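Local coordinates for protein beta-lactamase (Sebaldella termitidis, PDB 6N1N) that probably hydrolyses the ring of beta-lactam antibiotics to substituted beta-amino acids, as a class D serine beta-lactamase, at residues I27-K31 and I155-E159; D42-R47 and V218-N222; I60-E64 and K115-Y119; E70-W76 and K88-R93; Y206-K210 and L246-N250. All coordinates share one frame; numbering follows the deposited sequence.

Contact 1. Residues I27-K31 and I155-E159; sequences IYDYK and INLYE
Tyr30 and Ile155 mark the closest approach of the two backbones, their CA atoms 8.3 Å apart, where the end of a strand passes a turn of helix 147-159; at that distance long side chains do the bridging. Residues 27-29 are still strand, whereas Tyr30 has already left it; both Tyr28 and Tyr30 nevertheless direct their CB atoms at the helix. Tyr30 makes most of the contact. With its CG anti to the backbone N (chi1 -179°), its ring reaches the side chains of Tyr158 and Glu159. Over one face stands the edge of Tyr158, a T-shaped pair with centroids 5.4 Å apart and planes at 77°. Glu159 meets the ring at its edge instead: Tyr30 OH donates to Glu159 OE2 over 2.6 Å, using the anti lone pair of that oxygen. One ring is thus fixed both by an aromatic neighbour and by a carboxylate, whose other oxygen, OE1, forms a salt bridge with Lys161. Ile155 touches both tyrosines, its CD1 lying 3.5 Å from Tyr28 CD2 and its CG2 at the edge of the Tyr30 ring, 4.2 Å from CE1. Phe215 of strand 212-222 also packs on Ile155. The result is a helix laid on one face of a beta-sheet, here helix 147-159 against the end of strand 22-29 and the turn after it, as in the alpha/beta architecture of the penicillin-binding and serine beta-lactamase fold.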
# COMPACT_ATOMS: atom_id res chain seq x y z
N ILE A 27 10.94 2.10 7.63
CA ILE A 27 10.19 3.22 8.16
C ILE A 27 10.98 4.49 7.90
O ILE A 27 12.21 4.50 7.97
CB ILE A 27 9.92 3.01 9.67
CG1 ILE A 27 8.95 1.85 9.89
CG2 ILE A 27 9.36 4.28 10.31
CD1 ILE A 27 8.97 1.32 11.30
N TYR A 28 10.26 5.57 7.57
CA TYR A 28 10.85 6.89 7.42
C TYR A 28 10.18 7.84 8.41
O TYR A 28 8.97 8.07 8.34
CB TYR A 28 10.69 7.41 6.00
CG TYR A 28 11.31 8.78 5.78
CD1 TYR A 28 12.68 8.93 5.72
CD2 TYR A 28 10.52 9.89 5.61
CE1 TYR A 28 13.25 10.17 5.51
CE2 TYR A 28 11.07 11.14 5.38
CZ TYR A 28 12.44 11.28 5.33
OH TYR A 28 13.02 12.52 5.11
N ASP A 29 10.99 8.37 9.31
CA ASP A 29 10.63 9.42 10.26
C ASP A 29 10.71 10.76 9.53
O ASP A 29 11.79 11.21 9.17
CB ASP A 29 11.58 9.29 11.45
CG ASP A 29 11.45 10.41 12.47
OD1 ASP A 29 10.95 11.49 12.12
OD2 ASP A 29 11.90 10.22 13.62
N TYR A 30 9.55 11.38 9.32
CA TYR A 30 9.44 12.55 8.45
C TYR A 30 10.07 13.79 9.07
O TYR A 30 10.85 14.50 8.41
CB TYR A 30 7.95 12.77 8.15
CG TYR A 30 7.67 13.94 7.24
CD1 TYR A 30 7.82 13.83 5.87
CD2 TYR A 30 7.22 15.13 7.75
CE1 TYR A 30 7.56 14.91 5.03
CE2 TYR A 30 6.94 16.21 6.92
CZ TYR A 30 7.11 16.09 5.57
OH TYR A 30 6.85 17.17 4.78
N LYS A 31 9.72 14.10 10.32
CA LYS A 31 10.22 15.31 10.95
C LYS A 31 11.75 15.28 11.07
O LYS A 31 12.43 16.28 10.80
CB LYS A 31 9.58 15.46 12.33
CG LYS A 31 10.14 16.56 13.18
CD LYS A 31 9.23 16.83 14.36
CE LYS A 31 9.35 15.78 15.41
NZ LYS A 31 8.45 16.09 16.58
N ILE A 155 5.29 9.68 0.72
CA ILE A 155 5.71 11.01 1.18
C ILE A 155 5.20 12.08 0.23
O ILE A 155 4.72 13.14 0.65
CB ILE A 155 7.25 11.07 1.31
CG1 ILE A 155 7.76 10.14 2.41
CG2 ILE A 155 7.71 12.49 1.60
CD1 ILE A 155 9.25 9.90 2.36
N ASN A 156 5.38 11.86 -1.07
CA ASN A 156 4.87 12.79 -2.07
C ASN A 156 3.35 12.94 -1.99
O ASN A 156 2.82 14.01 -2.24
CB ASN A 156 5.31 12.35 -3.47
CG ASN A 156 6.74 12.75 -3.77
OD1 ASN A 156 7.16 13.85 -3.43
ND2 ASN A 156 7.49 11.85 -4.38
N LEU A 157 2.63 11.85 -1.71
CA LEU A 157 1.19 11.95 -1.49
C LEU A 157 0.89 12.83 -0.28
O LEU A 157 0.08 13.78 -0.35
CB LEU A 157 0.60 10.53 -1.34
CG LEU A 157 -0.91 10.29 -1.33
CD1 LEU A 157 -1.28 8.78 -1.29
CD2 LEU A 157 -1.60 10.98 -0.19
N TYR A 158 1.55 12.54 0.85
CA TYR A 158 1.35 13.33 2.06
C TYR A 158 1.65 14.81 1.83
O TYR A 158 0.90 15.67 2.30
CB TYR A 158 2.23 12.76 3.17
CG TYR A 158 2.18 13.57 4.44
CD1 TYR A 158 1.09 13.50 5.28
CD2 TYR A 158 3.22 14.41 4.79
CE1 TYR A 158 1.02 14.26 6.45
CE2 TYR A 158 3.18 15.15 5.94
CZ TYR A 158 2.07 15.07 6.78
OH TYR A 158 2.04 15.83 7.93
N GLU A 159 2.75 15.12 1.15
CA GLU A 159 3.11 16.50 0.85
C GLU A 159 2.27 17.10 -0.26
O GLU A 159 2.36 18.32 -0.50
CB GLU A 159 4.60 16.57 0.49
CG GLU A 159 5.49 16.40 1.71
CD GLU A 159 6.98 16.49 1.40
OE1 GLU A 159 7.34 16.36 0.20
OE2 GLU A 159 7.77 16.71 2.34

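Contact 2. Residues D42-R47 and V218-N222; sequences DSKIRR and VRIIN
Arg219 reaches from its strand to Ile45 and Arg47 in the facing loop, its guanidinium at the centre of the contact. NH1 and NH2 both donate to Ile45 O, each at 2.8 Å, an end-on grip in which two N-H groups share one carbonyl oxygen. That oxygen lies in the guanidinium plane, while both nitrogens come from the same face of the carbonyl and are tilted from its plane. The arginine chain bends at chi3 (59°), turning the flat group toward the loop. Arg47 crosses it at about a right angle: its CG sits over one guanidinium face, 3.5 Å from Arg219 NH1. The charged end of Arg47 is carried onward to salt bridges with Glu195 and Glu198, acids that probably ease the proximity of two arginines. Ile221 CD1 lies over a face of the Arg47 guanidinium, 3.5 Å from NE. Asp42 adds a long salt bridge of 3.9 Å between OD2 and Arg219 NH2. A closer link is a water that donates to Asp42 OD2 and to Arg219 O and accepts from Arg219 NE at 2.7 Å; Ser24 also bonds OD2. A strand arginine thus ties the loop between strand 34-37 and helix 56-63 to strand 212-222 of the central beta-lactamase sheet.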
# COMPACT_ATOMS: atom_id res chain seq x y z
N ASP A 42 17.08 -5.39 1.34
CA ASP A 42 15.76 -5.84 0.90
C ASP A 42 14.88 -4.67 0.50
O ASP A 42 14.00 -4.81 -0.35
CB ASP A 42 15.07 -6.64 2.02
CG ASP A 42 13.80 -7.29 1.57
OD1 ASP A 42 13.89 -8.17 0.67
OD2 ASP A 42 12.71 -6.93 2.08
N SER A 43 15.10 -3.50 1.10
CA SER A 43 14.28 -2.32 0.84
C SER A 43 14.43 -1.80 -0.58
O SER A 43 13.60 -0.98 -1.01
CB SER A 43 14.66 -1.22 1.84
OG SER A 43 14.53 -1.71 3.18
N LYS A 44 15.45 -2.26 -1.32
CA LYS A 44 15.69 -1.83 -2.70
C LYS A 44 15.11 -2.81 -3.72
O LYS A 44 15.14 -2.53 -4.92
CB LYS A 44 17.19 -1.71 -3.00
CG LYS A 44 18.09 -1.25 -1.86
CD LYS A 44 18.01 0.23 -1.59
CE LYS A 44 18.92 0.56 -0.41
NZ LYS A 44 18.95 1.99 -0.04
N ILE A 45 14.61 -3.95 -3.29
CA ILE A 45 14.16 -5.00 -4.19
C ILE A 45 12.70 -4.79 -4.58
O ILE A 45 11.82 -4.69 -3.72
CB ILE A 45 14.37 -6.38 -3.55
CG1 ILE A 45 15.87 -6.63 -3.30
CG2 ILE A 45 13.80 -7.47 -4.41
CD1 ILE A 45 16.15 -7.86 -2.47
N ARG A 46 12.44 -4.76 -5.90
CA ARG A 46 11.09 -4.55 -6.40
C ARG A 46 10.31 -5.86 -6.46
O ARG A 46 10.85 -6.90 -6.87
CB ARG A 46 11.13 -3.94 -7.80
CG ARG A 46 11.63 -2.50 -7.82
CD ARG A 46 11.66 -1.96 -9.23
NE ARG A 46 11.97 -0.54 -9.30
CZ ARG A 46 12.52 0.06 -10.34
NH1 ARG A 46 12.84 -0.61 -11.45
NH2 ARG A 46 12.75 1.36 -10.30
N ARG A 47 9.03 -5.79 -6.07
CA ARG A 47 8.09 -6.90 -6.23
C ARG A 47 6.73 -6.34 -6.62
O ARG A 47 6.48 -5.14 -6.47
CB ARG A 47 7.97 -7.75 -4.97
CG ARG A 47 9.30 -8.39 -4.57
CD ARG A 47 9.09 -9.46 -3.59
NE ARG A 47 10.31 -10.17 -3.21
CZ ARG A 47 10.74 -11.31 -3.74
NH1 ARG A 47 10.06 -11.90 -4.72
NH2 ARG A 47 11.84 -11.88 -3.28
N VAL A 218 6.12 -2.55 5.09
CA VAL A 218 6.42 -3.88 5.60
C VAL A 218 6.19 -4.84 4.45
O VAL A 218 5.17 -4.75 3.74
CB VAL A 218 5.52 -4.22 6.80
CG1 VAL A 218 5.58 -5.72 7.11
CG2 VAL A 218 5.90 -3.42 7.99
N ARG A 219 7.13 -5.73 4.21
CA ARG A 219 6.96 -6.70 3.14
C ARG A 219 7.53 -8.02 3.60
O ARG A 219 8.76 -8.20 3.69
CB ARG A 219 7.59 -6.24 1.84
CG ARG A 219 7.19 -7.15 0.71
CD ARG A 219 7.78 -6.75 -0.61
NE ARG A 219 9.24 -6.73 -0.61
CZ ARG A 219 9.98 -6.14 -1.55
NH1 ARG A 219 9.40 -5.50 -2.59
NH2 ARG A 219 11.30 -6.18 -1.45
N ILE A 220 6.63 -8.95 3.84
CA ILE A 220 6.94 -10.28 4.32
C ILE A 220 7.14 -11.19 3.13
O ILE A 220 6.34 -11.17 2.18
CB ILE A 220 5.80 -10.79 5.21
CG1 ILE A 220 5.70 -9.90 6.45
CG2 ILE A 220 5.97 -12.27 5.56
CD1 ILE A 220 4.41 -10.09 7.21
N ILE A 221 8.20 -11.99 3.18
CA ILE A 221 8.43 -13.05 2.22
C ILE A 221 8.24 -14.36 2.96
O ILE A 221 8.83 -14.57 4.02
CB ILE A 221 9.84 -12.98 1.60
CG1 ILE A 221 10.11 -11.60 1.01
CG2 ILE A 221 10.02 -14.10 0.58
CD1 ILE A 221 9.16 -11.20 -0.09
N ASN A 222 7.38 -15.21 2.43
CA ASN A 222 7.04 -16.45 3.09
C ASN A 222 7.02 -17.55 2.06
O ASN A 222 6.30 -17.46 1.07
CB ASN A 222 5.69 -16.35 3.77
CG ASN A 222 5.22 -17.66 4.30
OD1 ASN A 222 5.99 -18.37 4.98
ND2 ASN A 222 3.99 -18.01 3.99
O HOH W 1 10.48 -8.10 1.41

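Contact 3. Residues I60-E64 and K115-Y119; sequences IFLEE and KYKEY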
# COMPACT_ATOMS: atom_id res chain seq x y z
N ILE A 60 -6.00 7.97 -8.95
CA ILE A 60 -6.20 8.05 -10.38
C ILE A 60 -7.68 8.04 -10.71
O ILE A 60 -8.15 8.81 -11.55
CB ILE A 60 -5.44 6.91 -11.10
CG1 ILE A 60 -3.92 7.10 -10.96
CG2 ILE A 60 -5.81 6.85 -12.57
CD1 ILE A 60 -3.09 5.91 -11.39
N PHE A 61 -8.46 7.15 -10.07
CA PHE A 61 -9.90 7.08 -10.33
C PHE A 61 -10.57 8.44 -10.10
O PHE A 61 -11.41 8.87 -10.91
CB PHE A 61 -10.56 6.02 -9.44
CG PHE A 61 -10.45 4.60 -9.95
CD1 PHE A 61 -9.50 4.22 -10.88
CD2 PHE A 61 -11.31 3.64 -9.47
CE1 PHE A 61 -9.41 2.92 -11.31
CE2 PHE A 61 -11.25 2.34 -9.91
CZ PHE A 61 -10.30 1.98 -10.84
N LEU A 62 -10.24 9.13 -9.01
CA LEU A 62 -10.86 10.41 -8.75
C LEU A 62 -10.38 11.48 -9.71
O LEU A 62 -11.18 12.24 -10.25
CB LEU A 62 -10.61 10.84 -7.30
CG LEU A 62 -11.34 9.93 -6.32
CD1 LEU A 62 -10.71 10.04 -4.97
CD2 LEU A 62 -12.83 10.28 -6.24
N GLU A 63 -9.06 11.56 -9.93
CA GLU A 63 -8.55 12.62 -10.81
C GLU A 63 -9.08 12.47 -12.23
O GLU A 63 -9.37 13.48 -12.91
CB GLU A 63 -7.02 12.62 -10.79
CG GLU A 63 -6.39 13.90 -11.39
CD GLU A 63 -6.65 15.15 -10.57
OE1 GLU A 63 -7.05 15.01 -9.40
OE2 GLU A 63 -6.43 16.27 -11.09
N GLU A 64 -9.20 11.24 -12.71
CA GLU A 64 -9.70 10.94 -14.04
C GLU A 64 -11.22 10.85 -14.13
O GLU A 64 -11.75 10.55 -15.20
CB GLU A 64 -9.09 9.62 -14.55
CG GLU A 64 -7.61 9.71 -14.85
CD GLU A 64 -7.33 10.77 -15.89
OE1 GLU A 64 -7.94 10.70 -16.97
OE2 GLU A 64 -6.54 11.69 -15.62
N LYS A 115 -2.51 6.64 -20.34
CA LYS A 115 -2.84 7.50 -19.21
C LYS A 115 -2.29 6.93 -17.91
O LYS A 115 -1.73 7.67 -17.08
CB LYS A 115 -4.36 7.70 -19.15
CG LYS A 115 -4.88 8.62 -18.05
CD LYS A 115 -4.39 10.06 -18.16
CE LYS A 115 -4.87 10.76 -19.38
NZ LYS A 115 -4.27 12.13 -19.43
N TYR A 116 -2.44 5.62 -17.70
CA TYR A 116 -1.84 4.99 -16.53
C TYR A 116 -0.33 5.20 -16.51
O TYR A 116 0.24 5.53 -15.46
CB TYR A 116 -2.15 3.50 -16.51
CG TYR A 116 -3.34 3.11 -15.66
CD1 TYR A 116 -3.37 3.38 -14.30
CD2 TYR A 116 -4.42 2.41 -16.19
CE1 TYR A 116 -4.43 3.01 -13.50
CE2 TYR A 116 -5.49 2.03 -15.39
CZ TYR A 116 -5.50 2.33 -14.05
OH TYR A 116 -6.58 1.95 -13.27
N LYS A 117 0.33 5.03 -17.66
CA LYS A 117 1.77 5.24 -17.71
C LYS A 117 2.15 6.66 -17.30
O LYS A 117 3.17 6.87 -16.64
CB LYS A 117 2.32 4.92 -19.10
CG LYS A 117 2.40 3.42 -19.36
CD LYS A 117 2.83 3.12 -20.79
CE LYS A 117 2.89 1.62 -21.03
NZ LYS A 117 3.11 1.30 -22.47
N GLU A 118 1.32 7.65 -17.68
CA GLU A 118 1.56 9.03 -17.26
C GLU A 118 1.54 9.16 -15.74
O GLU A 118 2.41 9.81 -15.15
CB GLU A 118 0.52 9.96 -17.85
CG GLU A 118 0.64 10.20 -19.33
CD GLU A 118 -0.52 11.04 -19.84
OE1 GLU A 118 -1.20 11.68 -18.99
OE2 GLU A 118 -0.77 11.04 -21.05
N TYR A 119 0.55 8.54 -15.09
CA TYR A 119 0.48 8.57 -13.63
C TYR A 119 1.63 7.81 -12.99
O TYR A 119 2.17 8.24 -11.97
CB TYR A 119 -0.87 8.03 -13.16
CG TYR A 119 -1.98 9.05 -13.26
CD1 TYR A 119 -2.06 10.11 -12.37
CD2 TYR A 119 -2.93 8.97 -14.27
CE1 TYR A 119 -3.08 11.05 -12.46
CE2 TYR A 119 -3.95 9.91 -14.37
CZ TYR A 119 -4.02 10.94 -13.47
OH TYR A 119 -5.03 11.87 -13.58
O HOH W 2 -5.84 13.43 -17.39
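Helix-to-helix packing in the mainly helical part of the beta-lactamase fold joins Ile60 of helix 56-63, and Glu64 just after its last residue, to Tyr119 of helix 113-122. Tyr119 is held on two sides. Ile60 CG1 lies over one face of its ring in a CH-pi contact, 3.9 Å from the centroid and 22° off the normal, and Ile60 CD1 continues to Tyr119 CB at 3.5 Å. The same methyl touches the ring of Tyr116 at CE1, so the isoleucine is wedged between two tyrosines one helical turn apart. Phe61 offers its ring edge to Tyr116 OH, a hydroxyl hydrogen-bonded to Asn57. About 12 Å separates the side chain of Phe61 from that of Ser51, the predicted acyl-ester nucleophile. Glu63 passes its CG beside Tyr119 OH, then bends at chi2 and takes its carboxylate away to Thr168 and Ser165. Glu64, also bent at chi2 (-58°), instead folds its carboxylate back to the tyrosine edge. Lys115 lays its CD beside Glu64 OE2, and its NZ, salt-bridged to Glu118, donates to a water that in turn donates to this oxygen. The same Glu64 OE2 accepts the hydrogen bond of Tyr119 OH at 2.5 Å, through its anti lone pair.

Contact 4. Residues E70-W76 and K88-R93; sequences ENEAMEW and KDLNLR
Asp89 OD1 accepts a nearly straight bond from Trp76 N, 2.7 Å long with an angle of 175° at the hydrogen, and also accepts a hydrogen bond from a water that donates to Trp76 O as well. Next to it the two antiparallel backbones make a single hydrogen-bonded bridge: Met74 N to Leu90 O at 2.8 Å and Leu90 N to Met74 O at 3.3 Å. The first donor stands above the carbonyl plane, the second lies in it. At the other end Glu70 and Arg93 run side by side, their salt bridge joining OE2 to NH2 at 3.1 Å; as a hydrogen bond it is weak, and Arg93 NH2 is also paired with Asp174. A further water links Glu72 O to Leu92 N. Asn91, the N-cap of helix 92-98, turns its OD1 to Glu94 N while its CB packs 3.5 Å from Glu72 O. Packing closes the Trp76 end, where the backbone of Lys88 lies over one face of the indole, its N 3.6 Å from CD2, and Trp76 NE1 bonds Ile79 O. The paired segments lead directly into helix 92-98, with the selenomethionine Met74 and Leu90 resting on helix 101-108 and Glu70, Leu92 and Arg93 on helix 166-175.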
# COMPACT_ATOMS: atom_id res chain seq x y z
N GLU A 70 -16.26 9.55 -3.45
CA GLU A 70 -16.09 8.25 -2.81
C GLU A 70 -17.41 7.63 -2.41
O GLU A 70 -17.42 6.54 -1.81
CB GLU A 70 -15.18 8.36 -1.58
CG GLU A 70 -15.81 8.87 -0.28
CD GLU A 70 -15.89 10.38 -0.20
OE1 GLU A 70 -15.84 11.07 -1.25
OE2 GLU A 70 -16.02 10.89 0.95
N ASN A 71 -18.52 8.31 -2.70
CA ASN A 71 -19.84 7.80 -2.36
C ASN A 71 -20.58 7.26 -3.58
O ASN A 71 -21.61 6.59 -3.42
CB ASN A 71 -20.67 8.93 -1.69
CG ASN A 71 -20.06 9.42 -0.39
OD1 ASN A 71 -19.88 10.63 -0.18
ND2 ASN A 71 -19.76 8.51 0.51
N GLU A 72 -20.05 7.46 -4.78
CA GLU A 72 -20.73 7.05 -6.00
C GLU A 72 -20.53 5.56 -6.21
O GLU A 72 -19.40 5.10 -6.41
CB GLU A 72 -20.20 7.83 -7.19
CG GLU A 72 -20.76 7.36 -8.55
CD GLU A 72 -20.05 8.02 -9.73
OE1 GLU A 72 -19.75 9.22 -9.64
OE2 GLU A 72 -19.79 7.34 -10.73
N ALA A 73 -21.62 4.80 -6.21
CA ALA A 73 -21.48 3.36 -6.35
C ALA A 73 -21.21 2.98 -7.80
O ALA A 73 -21.64 3.64 -8.74
CB ALA A 73 -22.72 2.63 -5.86
N MSE A 74 -20.43 1.93 -7.95
CA MSE A 74 -20.25 1.23 -9.21
C MSE A 74 -21.15 -0.01 -9.18
O MSE A 74 -21.32 -0.62 -8.13
CB MSE A 74 -18.79 0.88 -9.38
CG MSE A 74 -18.29 1.02 -10.75
SE MSE A 74 -16.52 0.24 -10.75
CE MSE A 74 -15.51 1.90 -10.57
N GLU A 75 -21.74 -0.38 -10.32
CA GLU A 75 -22.72 -1.45 -10.38
C GLU A 75 -22.05 -2.82 -10.37
O GLU A 75 -21.17 -3.11 -11.20
CB GLU A 75 -23.60 -1.31 -11.62
CG GLU A 75 -24.63 -2.43 -11.78
CD GLU A 75 -25.45 -2.32 -13.06
OE1 GLU A 75 -24.86 -2.02 -14.13
OE2 GLU A 75 -26.68 -2.53 -13.00
N TRP A 76 -22.49 -3.66 -9.44
CA TRP A 76 -22.03 -5.05 -9.33
C TRP A 76 -22.66 -5.88 -10.43
O TRP A 76 -23.84 -5.72 -10.75
CB TRP A 76 -22.41 -5.58 -7.95
CG TRP A 76 -22.25 -7.06 -7.72
CD1 TRP A 76 -21.13 -7.81 -7.92
CD2 TRP A 76 -23.24 -7.95 -7.20
NE1 TRP A 76 -21.37 -9.12 -7.57
CE2 TRP A 76 -22.66 -9.23 -7.13
CE3 TRP A 76 -24.57 -7.79 -6.80
CZ2 TRP A 76 -23.36 -10.34 -6.66
CZ3 TRP A 76 -25.26 -8.89 -6.35
CH2 TRP A 76 -24.65 -10.15 -6.29
N LYS A 88 -22.14 -6.89 -3.97
CA LYS A 88 -23.09 -5.78 -3.94
C LYS A 88 -22.46 -4.60 -4.67
O LYS A 88 -21.25 -4.59 -4.90
CB LYS A 88 -23.44 -5.37 -2.51
CG LYS A 88 -22.24 -4.99 -1.69
CD LYS A 88 -22.61 -4.73 -0.23
CE LYS A 88 -21.37 -4.65 0.65
NZ LYS A 88 -21.63 -4.01 1.97
N ASP A 89 -23.29 -3.62 -5.03
CA ASP A 89 -22.75 -2.38 -5.56
C ASP A 89 -21.80 -1.79 -4.52
O ASP A 89 -22.06 -1.86 -3.31
CB ASP A 89 -23.86 -1.38 -5.89
CG ASP A 89 -24.75 -1.82 -7.04
OD1 ASP A 89 -24.42 -2.80 -7.77
OD2 ASP A 89 -25.80 -1.18 -7.22
N LEU A 90 -20.68 -1.23 -4.98
CA LEU A 90 -19.68 -0.67 -4.08
C LEU A 90 -19.25 0.70 -4.56
O LEU A 90 -19.10 0.93 -5.76
CB LEU A 90 -18.43 -1.57 -3.99
CG LEU A 90 -18.57 -2.99 -3.46
CD1 LEU A 90 -17.29 -3.79 -3.63
CD2 LEU A 90 -18.96 -2.98 -1.98
N ASN A 91 -19.02 1.60 -3.62
CA ASN A 91 -18.36 2.86 -3.89
C ASN A 91 -16.87 2.75 -3.58
O ASN A 91 -16.37 1.73 -3.09
CB ASN A 91 -19.04 4.00 -3.12
CG ASN A 91 -18.94 3.84 -1.61
OD1 ASN A 91 -17.91 3.43 -1.07
ND2 ASN A 91 -20.04 4.18 -0.92
N LEU A 92 -16.13 3.82 -3.89
CA LEU A 92 -14.67 3.79 -3.75
C LEU A 92 -14.25 3.55 -2.31
O LEU A 92 -13.28 2.81 -2.06
CB LEU A 92 -14.08 5.10 -4.26
CG LEU A 92 -12.57 5.26 -4.22
CD1 LEU A 92 -11.89 4.39 -5.27
CD2 LEU A 92 -12.20 6.71 -4.43
N ARG A 93 -14.92 4.17 -1.34
CA ARG A 93 -14.57 3.96 0.06
C ARG A 93 -14.69 2.49 0.43
O ARG A 93 -13.80 1.92 1.07
CB ARG A 93 -15.44 4.81 0.97
CG ARG A 93 -15.03 4.68 2.44
CD ARG A 93 -15.95 5.44 3.37
NE ARG A 93 -15.97 6.87 3.09
CZ ARG A 93 -15.09 7.74 3.59
NH1 ARG A 93 -14.10 7.32 4.37
NH2 ARG A 93 -15.19 9.02 3.29
O HOH W 3 -18.27 9.16 2.84
O HOH W 4 -16.98 5.94 -5.51
O HOH W 5 -25.87 -4.66 -9.16

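Contact 5. Residues Y206-K210 and L246-N250; sequences YIEAK and LGIIN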
# COMPACT_ATOMS: atom_id res chain seq x y z
N TYR A 206 1.23 5.21 6.26
CA TYR A 206 1.89 6.12 7.18
C TYR A 206 1.02 6.30 8.40
O TYR A 206 -0.21 6.16 8.35
CB TYR A 206 2.24 7.47 6.52
CG TYR A 206 1.14 8.41 6.03
CD1 TYR A 206 0.61 9.39 6.87
CD2 TYR A 206 0.72 8.40 4.72
CE1 TYR A 206 -0.34 10.30 6.41
CE2 TYR A 206 -0.27 9.31 4.25
CZ TYR A 206 -0.79 10.25 5.11
OH TYR A 206 -1.73 11.17 4.65
N ILE A 207 1.67 6.61 9.51
CA ILE A 207 1.02 6.80 10.79
C ILE A 207 1.39 8.18 11.31
O ILE A 207 2.57 8.54 11.33
CB ILE A 207 1.40 5.69 11.79
CG1 ILE A 207 0.54 5.85 13.06
CG2 ILE A 207 2.90 5.66 12.15
CD1 ILE A 207 0.64 4.64 14.04
N GLU A 208 0.37 8.94 11.70
CA GLU A 208 0.52 10.25 12.34
C GLU A 208 0.54 10.03 13.84
O GLU A 208 -0.45 9.56 14.42
CB GLU A 208 -0.62 11.18 11.93
CG GLU A 208 -0.62 11.50 10.43
CD GLU A 208 -1.82 12.27 9.89
OE1 GLU A 208 -2.96 12.05 10.37
OE2 GLU A 208 -1.63 13.09 8.94
N ALA A 209 1.65 10.39 14.48
CA ALA A 209 1.85 10.13 15.90
C ALA A 209 2.99 11.01 16.39
O ALA A 209 3.92 11.31 15.64
CB ALA A 209 2.19 8.66 16.17
N LYS A 210 2.92 11.40 17.67
CA LYS A 210 4.05 12.04 18.35
C LYS A 210 4.49 13.32 17.66
O LYS A 210 5.69 13.58 17.50
CB LYS A 210 5.24 11.08 18.48
CG LYS A 210 4.97 9.85 19.34
CD LYS A 210 6.26 9.08 19.60
CE LYS A 210 7.09 9.73 20.70
NZ LYS A 210 8.46 9.14 20.77
N LEU A 246 10.08 0.84 18.46
CA LEU A 246 10.75 2.10 18.15
C LEU A 246 10.23 3.28 18.96
O LEU A 246 10.70 4.40 18.75
CB LEU A 246 10.59 2.42 16.65
CG LEU A 246 11.28 1.42 15.72
CD1 LEU A 246 10.84 1.57 14.28
CD2 LEU A 246 12.80 1.54 15.80
N GLY A 247 9.27 3.06 19.87
CA GLY A 247 8.69 4.14 20.64
C GLY A 247 7.73 5.03 19.89
O GLY A 247 7.39 6.10 20.40
N ILE A 248 7.31 4.63 18.69
CA ILE A 248 6.40 5.45 17.90
C ILE A 248 5.00 5.47 18.51
O ILE A 248 4.35 6.52 18.54
CB ILE A 248 6.38 4.95 16.44
CG1 ILE A 248 7.72 5.28 15.76
CG2 ILE A 248 5.21 5.57 15.69
CD1 ILE A 248 7.94 4.53 14.43
N ILE A 249 4.51 4.32 18.99
CA ILE A 249 3.29 4.26 19.78
C ILE A 249 3.55 3.46 21.04
O ILE A 249 4.54 2.73 21.16
CB ILE A 249 2.10 3.64 19.00
CG1 ILE A 249 2.39 2.18 18.66
CG2 ILE A 249 1.81 4.46 17.74
CD1 ILE A 249 1.30 1.51 17.82
N ASN A 250 2.63 3.57 21.99
CA ASN A 250 2.74 2.81 23.23
C ASN A 250 2.15 1.41 23.05
O ASN A 250 1.25 1.17 22.25
CB ASN A 250 2.03 3.55 24.37
CG ASN A 250 2.57 4.96 24.56
OD1 ASN A 250 3.78 5.18 24.63
ND2 ASN A 250 1.66 5.93 24.62
OXT ASN A 250 2.59 0.46 23.70
O HOH W 6 10.50 7.45 19.06
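Ile207 and Ala209 present an uneven apolar surface to Ile248 and Ile249, in the tail that follows the last helix. The larger bump is Ile207. Its CG1 branch, anti to the backbone N (chi1 -173°), extends to place CD1 against Ile249 CG2 at 3.9 Å, and the two side chains cross at about a right angle. The other branch, CG2, meets Ile248 CG2 at 4.2 Å. The two branches of one isoleucine therefore meet successive residues of the tail. Two positions along the strand, the small methyl of Ala209 lets the tail come close, with Ala209 CA and Ile248 CA 6.8 Å apart: its CB is 3.9 Å from Ile248 O and 4.3 Å from Ile248 CG2, and it reaches Ile249 CG2 more loosely. Beyond the alanine, Lys210 rises along the margin. Its CD lies 3.4 Å from Ile248 O, and a bend at chi3 (79°) brings NZ back to Gly247 O in a weak hydrogen bond of 3.2 Å. A water donating to Leu246 O is also weakly bound to NZ, so the ammonium lies beside the carbonyls at the helix end. Phe243 of the helix contacts both Ile207 and Ile248, and Tyr184 of the neighbouring strand 184-195 borders Ile207 and Ile249. Here the C-terminal tail leaves helix 228-245 through a Schellman motif at Gly247, and packs its isoleucines on strand 198-209.

Overall arrangement
Contacts 1, 2 and 5 all reach the same sheet: contact 1 lays a helix on it at the surface, contact 2, partly buried, ties a loop to it, and contact 5 buries the isoleucines of the C-terminal tail against it. Contacts 1 and 5 touch through Ile27 with Leu246 and Tyr158 with Tyr206. Contacts 3 and 4, also partly buried, belong to the helical part, meeting where Leu62 packs on Leu92; contact 4 is nested within the loop closed by contact 3. Contact 5 is chiefly aliphatic, contact 2 is governed by an arginine, contacts 1 and 3 pair tyrosine hydroxyls with glutamates, and contact 4 combines a backbone bridge with side-chain bonds at both ends.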